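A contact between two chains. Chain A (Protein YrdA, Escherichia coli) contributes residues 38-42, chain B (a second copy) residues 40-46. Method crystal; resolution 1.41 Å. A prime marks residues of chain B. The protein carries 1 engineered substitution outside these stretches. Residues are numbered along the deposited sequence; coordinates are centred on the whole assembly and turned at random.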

# COMPACT_ATOMS: atom_id res chain seq x y z
N ILE A 38 4.19 16.54 0.99
CA ILE A 38 3.33 15.36 1.13
C ILE A 38 2.84 15.04 -0.27
O ILE A 38 2.05 15.78 -0.86
N TRP A 39 3.32 13.92 -0.80
CA TRP A 39 3.00 13.51 -2.16
C TRP A 39 1.65 12.78 -2.30
O TRP A 39 0.95 12.57 -1.32
N PRO A 40 1.27 12.42 -3.54
CA PRO A 40 -0.00 11.73 -3.81
C PRO A 40 -0.38 10.52 -2.98
O PRO A 40 0.46 9.71 -2.60
N LEU A 41 -1.69 10.41 -2.73
CA LEU A 41 -2.31 9.31 -2.01
C LEU A 41 -1.65 8.93 -0.69
O LEU A 41 -1.43 7.75 -0.40
N VAL A 42 -1.35 9.94 0.10
CA VAL A 42 -0.75 9.74 1.41
C VAL A 42 -1.82 10.03 2.46
O VAL A 42 -2.66 10.91 2.27
N PRO B 40 -8.48 1.69 -9.38
CA PRO B 40 -8.54 2.60 -8.22
C PRO B 40 -7.29 2.84 -7.39
O PRO B 40 -6.47 1.94 -7.19
N LEU B 41 -7.17 4.07 -6.90
CA LEU B 41 -6.08 4.51 -6.04
C LEU B 41 -4.67 4.15 -6.50
O LEU B 41 -3.83 3.68 -5.72
N VAL B 42 -4.41 4.40 -7.78
CA VAL B 42 -3.11 4.17 -8.38
C VAL B 42 -2.48 5.53 -8.63
O VAL B 42 -3.18 6.50 -8.94
N VAL B 43 -1.16 5.61 -8.48
CA VAL B 43 -0.41 6.83 -8.76
C VAL B 43 0.66 6.45 -9.76
O VAL B 43 1.40 5.49 -9.54
N ILE B 44 0.72 7.19 -10.86
CA ILE B 44 1.74 6.97 -11.88
C ILE B 44 2.35 8.35 -12.06
O ILE B 44 1.69 9.28 -12.52
N ARG B 45 3.61 8.49 -11.66
CA ARG B 45 4.30 9.77 -11.72
C ARG B 45 5.50 9.73 -12.67
O ARG B 45 6.50 9.07 -12.39
N GLY B 46 5.37 10.41 -13.80
CA GLY B 46 6.44 10.45 -14.78
C GLY B 46 6.99 11.86 -14.92
O GLY B 46 6.88 12.49 -15.98

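This is a small, almost wholly side-chain contact between two copies of one protein, an apolar patch of proline, leucine and valine closed at one end by an arginine stacked on a tryptophan, with no hydrogen bond crossing between the stretches. Together the two sides bury 309 Å², and every residue of both stretches is buried in the assembly.

The backbones stay well apart: the CA of Pro40 is 7.0 Å from the CA of Val43′, and the CA of Leu41 is 7.3 Å from the CA of Leu41′. A gap of that width leaves room for side chains to fill, and Trp39, Pro40 and Leu41 all send their CA-to-CB bonds toward chain B, three successive residues in a stretch where these three belong to no regular helix or strand. Leu41 has phi/psi of 48/46, a left-handed conformation, uncommon for residues other than glycine. Chain B answers differently. Val43′ and Arg45′ lie in a strand, whose alternation points both toward chain A while Ile44′ between them is out of reach.

Leu41 is the centre of the patch, with 80 Å² covered, the largest share of any residue. Its chi1 is m and its chi2 t, the common extended leucine rotamer. CD1 of Leu41 packs against both Val43′ and Leu41′: it lies 3.3 Å from CG2 of Val43′, a tight methyl-to-methyl approach, and also sits 3.4 Å from the backbone O of Leu41′, so the methyl packs against main chain as well as side chain. CD2 of Leu41 meets its counterpart, CD2 of Leu41′, at 4.1 Å. Leu41′ has the same m, t rotamer and nearly the same phi/psi, yet its CA-to-CB bond points sideways and only 33 Å² of it is covered: the same residue plays unequal parts in the two chains.

Val43′, with chi1 t, serves two neighbours at once. CG2 of Val43′ touches both Leu41 and Pro40, and CG1 of Val43′ adds a second contact to the proline, 3.9 Å from CB of Pro40, whose ring has a C-gamma exo pucker. One valine thus bridges consecutive residues of chain A.

Two residues further along the strand, the packing changes character. The guanidinium of Arg45′ lies flat on Trp39, with centres 4.3 Å apart and planes at 27°; the closest atoms are CZ3 of Trp39 and NH1 of Arg45′, at 3.6 Å. Trp39 adopts chi1 m with chi2 at 78°. Arg45′ starts out t at chi1, passes through an off-well chi2 of 148°, and bends at a p chi3 of 68°. Stacking leaves the in-plane N-H groups of a guanidinium free to bond sideways, and here NE, NH1 and NH2 are all hydrogen-bonded outside the two stretches. The rule to read from this contact is that a buried arginine can give its flat face to an aromatic neighbour while its polar needs are met elsewhere.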

# COMPACT_ATOMS: atom_id res chain seq x y z
CB ILE A 38 2.12 15.64 2.04
CG1 ILE A 38 2.59 16.22 3.38
CG2 ILE A 38 1.32 14.36 2.26
CD1 ILE A 38 3.60 15.36 4.12
CB TRP A 39 4.19 12.73 -2.70
CG TRP A 39 5.41 13.62 -2.75
CD1 TRP A 39 6.20 13.99 -1.69
CD2 TRP A 39 5.87 14.39 -3.87
NE1 TRP A 39 7.11 14.94 -2.09
CE2 TRP A 39 6.93 15.20 -3.42
CE3 TRP A 39 5.47 14.47 -5.22
CZ2 TRP A 39 7.61 16.09 -4.27
CZ3 TRP A 39 6.14 15.35 -6.06
CH2 TRP A 39 7.20 16.15 -5.58
CB PRO A 40 0.09 11.38 -5.29
CG PRO A 40 0.87 12.52 -5.84
CD PRO A 40 1.97 12.70 -4.81
CB LEU A 41 -2.43 8.09 -2.93
CG LEU A 41 -3.32 8.31 -4.16
CD1 LEU A 41 -3.48 7.00 -4.92
CD2 LEU A 41 -4.69 8.83 -3.73
CB VAL A 42 0.44 10.71 1.65
CG1 VAL A 42 0.83 10.73 3.13
CG2 VAL A 42 1.63 10.29 0.80
CB PRO B 40 -9.67 2.02 -7.38
CG PRO B 40 -10.59 1.46 -8.41
CD PRO B 40 -9.64 0.78 -9.37
CB LEU B 41 -6.32 4.02 -4.61
CG LEU B 41 -7.61 4.55 -3.98
CD1 LEU B 41 -7.69 4.10 -2.52
CD2 LEU B 41 -7.66 6.07 -4.06
CB VAL B 42 -3.25 3.44 -9.74
CG1 VAL B 42 -1.92 3.46 -10.48
CG2 VAL B 42 -3.72 2.02 -9.52
CB VAL B 43 0.32 7.42 -7.52
CG1 VAL B 43 1.06 8.70 -7.93
CG2 VAL B 43 -0.66 7.71 -6.42
CB ILE B 44 1.14 6.51 -13.22
CG1 ILE B 44 0.28 5.26 -13.00
CG2 ILE B 44 2.26 6.23 -14.21
CD1 ILE B 44 -0.38 4.74 -14.28
CB ARG B 45 4.71 10.18 -10.30
CG ARG B 45 5.35 11.56 -10.15
CD ARG B 45 5.03 12.21 -8.79
NE ARG B 45 5.62 11.56 -7.61
CZ ARG B 45 6.86 11.76 -7.17
NH1 ARG B 45 7.68 12.59 -7.80
NH2 ARG B 45 7.27 11.14 -6.07